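Local coordinates for protein alanine racemase 1 (Caldanaerobacter subterraneus subsp. tengcongensis MB4, PDB 4Y2W) that belongs to the alanine racemase family, whose members join an N-terminal TIM-type barrel to a largely beta-stranded C-terminal domain, at residues Ile139-Phe144 against Lys149-Met154; Lys34-Ile39 against Pro82-Gly87; Lys26-Lys31 against Ala210-Leu215. The protein carries 1 engineered substitution. All coordinates share one frame; numbering follows the deposited sequence.

Interaction 1: residues Ile139-Phe144 against Lys149-Met154; sequences IGYIDF and KEILEM
Tyr141 spans the contact, sending its phenol from the loop at Ile139-Phe144 to meet Glu150, Ile151 and Met154 on the helix that this same loop introduces. Ahead of it in the loop, Ile139 packs on Tyr107 and on Thr282 of the second subunit. Gly140 follows with a positive phi of 115°, backbone angles that suit glycine.

The Tyr141 ring is carried to the helix because CG stands beside the backbone N, with chi1 at -73°. Its hydroxyl donates a hydrogen bond to Glu150, with OH and OE1 2.6 Å apart. The acceptor uses its anti lone pair, the one facing away from the other carboxylate oxygen. OE1 arrives at the ring edge in the plane of the phenol, where it also lies 3.1 Å from Tyr141 CE1. The carboxylate itself is turned steeply, 73° from the plane of the ring. Because OE1 also receives a weak hydrogen bond from the backbone N of Ile109, two donors point at one oxygen, which would be expected to favour a charged carboxylate. Two apolar side chains adjoin the phenol: Ile151 brings CG1 to 4.2 Å from Tyr141 CE2, and the Met154 methyl CE comes 3.4 Å from Tyr141 OH.

Beyond Tyr141, the loop ends in Asp143, which takes the N-cap position; its OD1 accepts a hydrogen bond from the backbone N of Leu146. A capped helix start and a tyrosine that reaches the following turns of the same helix thus fold loop and helix together. Both belong to the strand-loop-helix passage from strand 126-131 to helix 144-155, an alpha/beta-barrel connection.

Interaction 2: residues Lys34-Ile39 against Pro82-Gly87; sequences KIMAVI and PILIFG
The inside of a TIM barrel is where this contact belongs: strands 34-38 and 83-85 are the first and third of the eight parallel strands, and strand 62-65 stands between them. Since they are not neighbours in the sheet, they meet through side chains alone, and the nearest CA atoms, those of Met36 and Ile83, are 8.8 Å apart.

Met36 does most of the bridging. Its CG is anti to the backbone N (chi1 167°), which carries the chain out from its strand, and a bend at chi3 of -81° then sets the methyl against Leu84. Met36 CE comes 3.6 Å from Leu84 CD2 and 3.7 Å from Leu84 CB, so the methyl touches both the root and one branch of the leucine. The two side chains cross at about a right angle.

The sulfur of the same methionine addresses Phe86. Met36 SD is 4.2 Å from Phe86 CZ and 5.3 Å from the ring centroid, an oblique Met-aromatic contact. Val38, two residues further along the strand, adds its CG2 at 4.3 Å from Phe86 CZ, lying at the ring edge near its plane. The CZ end of the phenyl thus has a sulfur set obliquely to it and a methyl at its edge.

On the strand 222-224 side, Met36 and Val38 also touch Arg224. The side chain of Val38 is about 4 Å from a bound phosphate ion, probably from the crystallisation liquor, and about 6 Å from a bound alanine. Side chains of next-but-one strands meeting inside the barrel, close to a ligand pocket, are characteristic of the alpha/beta-barrel interior.

Interaction 3: residues Lys26-Lys31 against Ala210-Leu215; sequences KKIVGK and AAILNL
Apolar packing between two helices of the barrel's outer layer makes this contact, and both helices meet it near their C-terminal ends. One is helix 15-28, which leads into strand 34-38; the other is the short helix 209-214, which follows strand 203-208. The nearest CA atoms across the contact, those of Ile28 and Leu213, are 7.5 Å apart.

Ile28, the last residue of its helix, points toward the opposing segment and leads with its CG2 branch. That methyl stands anti to the backbone N, while CG1 lies beside it (chi1 -59°). Ile28 CG2 rests 3.6 Å from the carbonyl oxygen of Ile212, a van der Waals contact between a methyl and a backbone oxygen. The polar atom is satisfied independently, because Ile212 O accepts a hydrogen bond from His219 NE2. The side chains themselves meet a little further out, with Ile28 CG2 4.4 Å from Ile212 CG2.

Val29, the first residue to leave helical angles, also reaches the same isoleucine. Val29 CG1 lies 4.5 Å from Ile212 CG2, so one methyl of Ile212 is shared by two branched residues on consecutive positions.

Around this pair, Ile28 also packs on Val242, and the carbonyl O of Leu213 accepts a hydrogen bond from Lys241 NZ. The contact thus sits where the helix entering the first barrel strand passes the helix that lies in the chain between strands 203-208 and 222-224, the seventh and eighth.

All three contacts belong to the N-terminal barrel, and they sample it at different depths. Interaction 3 closes the longest loop, and interactions 2 and 1 both lie within it, one after the other along the chain. Interaction 2 lies inside the barrel, its centre about 17 Å from that of interaction 3 and about 21 Å from that of interaction 1. It touches both neighbours: Ile35 packs on Lys26, and Ile139 CD1 lies 3.8 Å from Phe86 O. Interactions 1 and 3 are about 16 Å apart at their nearest atoms. The barrel therefore illustrates how local connections, interior packing and the outer helical layer make up one closed domain.

Interaction 1: residues Ile139-Phe144 against Lys149-Met154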
loop_
_atom_site.group_PDB
_atom_site.type_symbol
_atom_site.label_atom_id
_atom_site.label_comp_id
_atom_site.label_asym_id
_atom_site.label_seq_id
_atom_site.Cartn_x
_atom_site.Cartn_y
_atom_site.Cartn_z
ATOM N N ILE A 139 -2.497 -0.020 -24.479
ATOM C CA ILE A 139 -2.902 -1.310 -25.052
ATOM C C ILE A 139 -3.993 -1.124 -26.100
ATOM O O ILE A 139 -4.676 -0.097 -26.125
ATOM C CB ILE A 139 -3.384 -2.336 -23.990
ATOM C CG1 ILE A 139 -4.540 -1.785 -23.152
ATOM C CG2 ILE A 139 -2.235 -2.760 -23.090
ATOM C CD1 ILE A 139 -5.405 -2.868 -22.539
ATOM N N GLY A 140 -4.148 -2.135 -26.952
ATOM C CA GLY A 140 -5.149 -2.132 -28.012
ATOM C C GLY A 140 -4.511 -2.134 -29.383
ATOM O O GLY A 140 -3.297 -1.967 -29.517
ATOM N N TYR A 141 -5.336 -2.329 -30.408
ATOM C CA TYR A 141 -4.868 -2.289 -31.791
ATOM C C TYR A 141 -4.388 -0.895 -32.168
ATOM O O TYR A 141 -5.028 0.101 -31.822
ATOM C CB TYR A 141 -5.989 -2.683 -32.752
ATOM C CG TYR A 141 -6.336 -4.146 -32.744
ATOM C CD1 TYR A 141 -5.491 -5.081 -33.333
ATOM C CD2 TYR A 141 -7.523 -4.597 -32.169
ATOM C CE1 TYR A 141 -5.809 -6.426 -33.339
ATOM C CE2 TYR A 141 -7.853 -5.941 -32.170
ATOM C CZ TYR A 141 -6.996 -6.852 -32.755
ATOM O OH TYR A 141 -7.326 -8.188 -32.755
ATOM N N ILE A 142 -3.265 -0.835 -32.877
ATOM C CA ILE A 142 -2.798 0.413 -33.492
ATOM C C ILE A 142 -2.929 0.370 -35.019
ATOM O O ILE A 142 -3.212 1.395 -35.641
ATOM C CB ILE A 142 -1.353 0.789 -33.074
ATOM C CG1 ILE A 142 -0.369 -0.362 -33.323
ATOM C CG2 ILE A 142 -1.325 1.203 -31.610
ATOM C CD1 ILE A 142 1.084 0.059 -33.268
ATOM N N ASP A 143 -2.721 -0.808 -35.612
ATOM C CA ASP A 143 -2.971 -1.029 -37.035
ATOM C C ASP A 143 -4.466 -1.294 -37.208
ATOM O O ASP A 143 -4.945 -2.394 -36.930
ATOM C CB ASP A 143 -2.132 -2.213 -37.537
ATOM C CG ASP A 143 -2.289 -2.473 -39.032
ATOM O OD1 ASP A 143 -3.206 -1.912 -39.668
ATOM O OD2 ASP A 143 -1.489 -3.262 -39.574
ATOM N N PHE A 144 -5.197 -0.276 -37.656
ATOM C CA PHE A 144 -6.660 -0.351 -37.787
ATOM C C PHE A 144 -7.081 -1.299 -38.909
ATOM O O PHE A 144 -8.171 -1.873 -38.874
ATOM C CB PHE A 144 -7.247 1.043 -38.039
ATOM C CG PHE A 144 -7.360 1.898 -36.800
ATOM C CD1 PHE A 144 -6.434 1.802 -35.762
ATOM C CD2 PHE A 144 -8.388 2.823 -36.682
ATOM C CE1 PHE A 144 -6.545 2.596 -34.633
ATOM C CE2 PHE A 144 -8.502 3.621 -35.554
ATOM C CZ PHE A 144 -7.579 3.507 -34.529
ATOM N N LYS A 149 -9.758 -6.903 -39.750
ATOM C CA LYS A 149 -9.661 -8.303 -40.160
ATOM C C LYS A 149 -9.888 -9.247 -38.977
ATOM O O LYS A 149 -10.757 -10.124 -39.031
ATOM C CB LYS A 149 -8.297 -8.581 -40.802
ATOM C CG LYS A 149 -8.195 -9.945 -41.464
ATOM C CD LYS A 149 -6.764 -10.289 -41.842
ATOM C CE LYS A 149 -6.684 -11.694 -42.422
ATOM N NZ LYS A 149 -5.309 -12.045 -42.871
ATOM N N GLU A 150 -9.115 -9.048 -37.910
ATOM C CA GLU A 150 -9.164 -9.926 -36.740
ATOM C C GLU A 150 -10.479 -9.810 -35.975
ATOM O O GLU A 150 -11.006 -10.809 -35.494
ATOM C CB GLU A 150 -7.985 -9.645 -35.807
ATOM C CG GLU A 150 -6.632 -9.942 -36.438
ATOM C CD GLU A 150 -5.486 -9.903 -35.447
ATOM O OE1 GLU A 150 -5.666 -9.365 -34.339
ATOM O OE2 GLU A 150 -4.399 -10.420 -35.778
ATOM N N ILE A 151 -11.006 -8.594 -35.874
ATOM C CA ILE A 151 -12.290 -8.364 -35.214
ATOM C C ILE A 151 -13.427 -9.056 -35.966
ATOM O O ILE A 151 -14.356 -9.572 -35.345
ATOM C CB ILE A 151 -12.578 -6.853 -35.056
ATOM C CG1 ILE A 151 -11.636 -6.254 -34.007
ATOM C CG2 ILE A 151 -14.022 -6.605 -34.636
ATOM C CD1 ILE A 151 -11.555 -4.744 -34.033
ATOM N N LEU A 152 -13.350 -9.073 -37.296
ATOM C CA LEU A 152 -14.378 -9.726 -38.117
ATOM C C LEU A 152 -14.347 -11.248 -37.977
ATOM O O LEU A 152 -15.387 -11.900 -38.061
ATOM C CB LEU A 152 -14.253 -9.316 -39.593
ATOM C CG LEU A 152 -14.817 -7.927 -39.939
ATOM C CD1 LEU A 152 -14.264 -7.419 -41.264
ATOM C CD2 LEU A 152 -16.339 -7.946 -39.966
ATOM N N GLU A 153 -13.161 -11.811 -37.764
ATOM C CA GLU A 153 -13.038 -13.243 -37.510
ATOM C C GLU A 153 -13.667 -13.593 -36.164
ATOM O O GLU A 153 -14.438 -14.552 -36.061
ATOM C CB GLU A 153 -11.571 -13.677 -37.547
ATOM C CG GLU A 153 -11.384 -15.180 -37.712
ATOM C CD GLU A 153 -9.934 -15.590 -37.924
ATOM O OE1 GLU A 153 -9.624 -16.780 -37.699
ATOM O OE2 GLU A 153 -9.104 -14.735 -38.313
ATOM N N MET A 154 -13.354 -12.795 -35.144
ATOM C CA MET A 154 -13.911 -12.978 -33.799
ATOM C C MET A 154 -15.437 -12.973 -33.787
ATOM O O MET A 154 -16.055 -13.688 -32.997
ATOM C CB MET A 154 -13.402 -11.888 -32.855
ATOM C CG MET A 154 -11.935 -12.018 -32.485
ATOM S SD MET A 154 -11.388 -10.664 -31.431
ATOM C CE MET A 154 -9.652 -10.570 -31.864
#

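Interaction 2: residues Lys34-Ile39 against Pro82-Gly87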
loop_
_atom_site.group_PDB
_atom_site.type_symbol
_atom_site.label_atom_id
_atom_site.label_comp_id
_atom_site.label_asym_id
_atom_site.label_seq_id
_atom_site.Cartn_x
_atom_site.Cartn_y
_atom_site.Cartn_z
ATOM N N LYS A 34 -25.494 3.509 -20.480
ATOM C CA LYS A 34 -25.157 2.588 -19.392
ATOM C C LYS A 34 -23.935 3.062 -18.613
ATOM O O LYS A 34 -23.085 3.779 -19.147
ATOM C CB LYS A 34 -24.899 1.183 -19.942
ATOM C CG LYS A 34 -26.064 0.610 -20.732
ATOM C CD LYS A 34 -25.818 -0.830 -21.149
ATOM C CE LYS A 34 -26.962 -1.343 -22.010
ATOM N NZ LYS A 34 -26.894 -2.816 -22.210
ATOM N N ILE A 35 -23.849 2.650 -17.352
ATOM C CA ILE A 35 -22.746 3.059 -16.483
ATOM C C ILE A 35 -21.934 1.859 -15.998
ATOM O O ILE A 35 -22.485 0.901 -15.453
ATOM C CB ILE A 35 -23.262 3.880 -15.284
ATOM C CG1 ILE A 35 -23.806 5.221 -15.795
ATOM C CG2 ILE A 35 -22.152 4.096 -14.260
ATOM C CD1 ILE A 35 -24.410 6.116 -14.737
ATOM N N MET A 36 -20.623 1.927 -16.217
ATOM C CA MET A 36 -19.682 0.939 -15.708
ATOM C C MET A 36 -18.883 1.567 -14.578
ATOM O O MET A 36 -18.023 2.414 -14.821
ATOM C CB MET A 36 -18.727 0.487 -16.813
ATOM C CG MET A 36 -17.523 -0.298 -16.313
ATOM S SD MET A 36 -16.402 -0.778 -17.630
ATOM C CE MET A 36 -17.249 -2.220 -18.260
ATOM N N ALA A 37 -19.155 1.148 -13.347
ATOM C CA ALA A 37 -18.402 1.642 -12.193
ATOM C C ALA A 37 -16.996 1.035 -12.180
ATOM O O ALA A 37 -16.833 -0.170 -11.992
ATOM C CB ALA A 37 -19.137 1.321 -10.900
ATOM N N VAL A 38 -15.986 1.871 -12.408
ATOM C CA VAL A 38 -14.600 1.442 -12.261
ATOM C C VAL A 38 -14.318 1.395 -10.765
ATOM O O VAL A 38 -14.415 2.411 -10.081
ATOM C CB VAL A 38 -13.619 2.405 -12.960
ATOM C CG1 VAL A 38 -12.176 1.976 -12.727
ATOM C CG2 VAL A 38 -13.923 2.481 -14.452
ATOM N N ILE A 39 -14.004 0.206 -10.260
ATOM C CA ILE A 39 -13.701 0.025 -8.843
ATOM C C ILE A 39 -12.404 -0.769 -8.687
ATOM O O ILE A 39 -12.251 -1.564 -7.754
ATOM C CB ILE A 39 -14.870 -0.650 -8.082
ATOM C CG1 ILE A 39 -15.237 -2.002 -8.707
ATOM C CG2 ILE A 39 -16.085 0.263 -8.078
ATOM C CD1 ILE A 39 -16.240 -2.800 -7.899
ATOM N N PRO A 82 -22.293 -7.880 -14.340
ATOM C CA PRO A 82 -21.208 -8.189 -15.277
ATOM C C PRO A 82 -19.928 -7.434 -14.938
ATOM O O PRO A 82 -19.991 -6.269 -14.544
ATOM C CB PRO A 82 -21.759 -7.716 -16.630
ATOM C CG PRO A 82 -23.239 -7.712 -16.465
ATOM C CD PRO A 82 -23.473 -7.331 -15.033
ATOM N N ILE A 83 -18.785 -8.099 -15.090
ATOM C CA ILE A 83 -17.485 -7.516 -14.756
ATOM C C ILE A 83 -16.545 -7.580 -15.957
ATOM O O ILE A 83 -16.475 -8.606 -16.641
ATOM C CB ILE A 83 -16.817 -8.270 -13.593
ATOM C CG1 ILE A 83 -17.725 -8.274 -12.361
ATOM C CG2 ILE A 83 -15.457 -7.658 -13.263
ATOM C CD1 ILE A 83 -17.443 -9.411 -11.406
ATOM N N LEU A 84 -15.820 -6.485 -16.195
ATOM C CA LEU A 84 -14.845 -6.405 -17.284
ATOM C C LEU A 84 -13.436 -6.288 -16.726
ATOM O O LEU A 84 -13.172 -5.444 -15.872
ATOM C CB LEU A 84 -15.137 -5.203 -18.190
ATOM C CG LEU A 84 -14.075 -4.866 -19.246
ATOM C CD1 LEU A 84 -13.896 -5.997 -20.245
ATOM C CD2 LEU A 84 -14.424 -3.575 -19.964
ATOM N N ILE A 85 -12.541 -7.135 -17.226
ATOM C CA ILE A 85 -11.124 -7.080 -16.884
ATOM C C ILE A 85 -10.369 -6.315 -17.974
ATOM O O ILE A 85 -10.237 -6.802 -19.096
ATOM C CB ILE A 85 -10.532 -8.497 -16.746
ATOM C CG1 ILE A 85 -11.259 -9.267 -15.638
ATOM C CG2 ILE A 85 -9.034 -8.431 -16.460
ATOM C CD1 ILE A 85 -11.104 -10.770 -15.723
ATOM N N PHE A 86 -9.883 -5.121 -17.639
ATOM C CA PHE A 86 -9.114 -4.299 -18.578
ATOM C C PHE A 86 -7.808 -4.983 -18.955
ATOM O O PHE A 86 -7.386 -4.944 -20.112
ATOM C CB PHE A 86 -8.786 -2.927 -17.979
ATOM C CG PHE A 86 -9.992 -2.086 -17.669
ATOM C CD1 PHE A 86 -10.879 -1.724 -18.672
ATOM C CD2 PHE A 86 -10.230 -1.638 -16.377
ATOM C CE1 PHE A 86 -11.990 -0.944 -18.390
ATOM C CE2 PHE A 86 -11.339 -0.857 -16.089
ATOM C CZ PHE A 86 -12.221 -0.510 -17.098
ATOM N N GLY A 87 -7.173 -5.609 -17.969
ATOM C CA GLY A 87 -5.846 -6.177 -18.143
ATOM C C GLY A 87 -5.826 -7.512 -18.855
ATOM O O GLY A 87 -6.859 -8.031 -19.284
#

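Interaction 3: residues Lys26-Lys31 against Ala210-Leu215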
loop_
_atom_site.group_PDB
_atom_site.type_symbol
_atom_site.label_atom_id
_atom_site.label_comp_id
_atom_site.label_asym_id
_atom_site.label_seq_id
_atom_site.Cartn_x
_atom_site.Cartn_y
_atom_site.Cartn_z
ATOM N N LYS A 26 -25.531 9.677 -13.446
ATOM C CA LYS A 26 -26.739 9.388 -14.225
ATOM C C LYS A 26 -27.452 10.655 -14.717
ATOM O O LYS A 26 -28.055 10.653 -15.791
ATOM C CB LYS A 26 -27.709 8.518 -13.419
ATOM C CG LYS A 26 -27.242 7.080 -13.254
ATOM C CD LYS A 26 -28.301 6.191 -12.611
ATOM C CE LYS A 26 -29.353 5.730 -13.611
ATOM N NZ LYS A 26 -28.789 4.865 -14.686
ATOM N N LYS A 27 -27.379 11.729 -13.936
ATOM C CA LYS A 27 -27.971 13.009 -14.325
ATOM C C LYS A 27 -27.261 13.624 -15.532
ATOM O O LYS A 27 -27.905 14.233 -16.382
ATOM C CB LYS A 27 -27.942 13.996 -13.154
ATOM C CG LYS A 27 -28.810 13.589 -11.973
ATOM C CD LYS A 27 -28.585 14.504 -10.778
ATOM C CE LYS A 27 -29.526 14.170 -9.629
ATOM N NZ LYS A 27 -29.342 15.077 -8.463
ATOM N N ILE A 28 -25.941 13.451 -15.601
ATOM C CA ILE A 28 -25.120 14.015 -16.681
ATOM C C ILE A 28 -25.332 13.282 -18.006
ATOM O O ILE A 28 -25.421 13.915 -19.060
ATOM C CB ILE A 28 -23.608 13.977 -16.330
ATOM C CG1 ILE A 28 -23.322 14.754 -15.036
ATOM C CG2 ILE A 28 -22.762 14.524 -17.478
ATOM C CD1 ILE A 28 -23.867 16.167 -15.017
ATOM N N VAL A 29 -25.394 11.953 -17.950
ATOM C CA VAL A 29 -25.579 11.131 -19.152
ATOM C C VAL A 29 -27.059 10.920 -19.456
ATOM O O VAL A 29 -27.922 11.206 -18.625
ATOM C CB VAL A 29 -24.884 9.751 -19.031
ATOM C CG1 VAL A 29 -23.427 9.919 -18.620
ATOM C CG2 VAL A 29 -25.617 8.834 -18.055
ATOM N N GLY A 30 -27.340 10.408 -20.651
ATOM C CA GLY A 30 -28.711 10.120 -21.066
ATOM C C GLY A 30 -29.342 9.013 -20.241
ATOM O O GLY A 30 -28.677 8.379 -19.419
ATOM N N LYS A 31 -30.631 8.778 -20.462
ATOM C CA LYS A 31 -31.357 7.749 -19.723
ATOM C C LYS A 31 -31.071 6.352 -20.287
ATOM O O LYS A 31 -31.228 5.350 -19.583
ATOM C CB LYS A 31 -32.861 8.042 -19.733
ATOM C CG LYS A 31 -33.610 7.451 -18.548
ATOM C CD LYS A 31 -34.910 8.193 -18.273
ATOM C CE LYS A 31 -35.540 7.745 -16.964
ATOM N NZ LYS A 31 -35.969 6.319 -17.003
ATOM N N ALA A 210 -13.097 12.433 -16.929
ATOM C CA ALA A 210 -12.742 13.715 -17.540
ATOM C C ALA A 210 -13.597 14.023 -18.768
ATOM O O ALA A 210 -14.077 15.146 -18.934
ATOM C CB ALA A 210 -11.267 13.730 -17.908
ATOM N N ALA A 211 -13.781 13.021 -19.621
ATOM C CA ALA A 211 -14.585 13.167 -20.832
ATOM C C ALA A 211 -16.085 13.125 -20.535
ATOM O O ALA A 211 -16.881 13.686 -21.286
ATOM C CB ALA A 211 -14.216 12.088 -21.835
ATOM N N ILE A 212 -16.472 12.457 -19.453
ATOM C CA ILE A 212 -17.878 12.407 -19.048
ATOM C C ILE A 212 -18.389 13.799 -18.677
ATOM O O ILE A 212 -19.531 14.150 -18.982
ATOM C CB ILE A 212 -18.087 11.436 -17.867
ATOM C CG1 ILE A 212 -17.865 9.994 -18.328
ATOM C CG2 ILE A 212 -19.491 11.570 -17.281
ATOM C CD1 ILE A 212 -17.471 9.049 -17.214
ATOM N N LEU A 213 -17.541 14.585 -18.019
ATOM C CA LEU A 213 -17.908 15.939 -17.612
ATOM C C LEU A 213 -17.911 16.899 -18.801
ATOM O O LEU A 213 -18.869 17.650 -19.006
ATOM C CB LEU A 213 -16.942 16.449 -16.540
ATOM C CG LEU A 213 -16.950 15.690 -15.207
ATOM C CD1 LEU A 213 -15.735 16.063 -14.373
ATOM C CD2 LEU A 213 -18.234 15.952 -14.431
ATOM N N ASN A 214 -16.837 16.849 -19.583
ATOM C CA ASN A 214 -16.599 17.808 -20.658
ATOM C C ASN A 214 -17.253 17.401 -21.974
ATOM O O ASN A 214 -18.078 18.130 -22.527
ATOM C CB ASN A 214 -15.091 17.963 -20.885
ATOM C CG ASN A 214 -14.346 18.424 -19.646
ATOM O OD1 ASN A 214 -14.950 18.793 -18.638
ATOM N ND2 ASN A 214 -13.017 18.398 -19.717
ATOM N N LEU A 215 -16.873 16.227 -22.464
ATOM C CA LEU A 215 -17.188 15.796 -23.825
ATOM C C LEU A 215 -18.501 15.018 -23.892
ATOM O O LEU A 215 -18.513 13.795 -23.750
ATOM C CB LEU A 215 -16.041 14.929 -24.364
ATOM C CG LEU A 215 -14.706 15.591 -24.749
ATOM C CD1 LEU A 215 -14.346 16.815 -23.922
ATOM C CD2 LEU A 215 -13.579 14.575 -24.657
#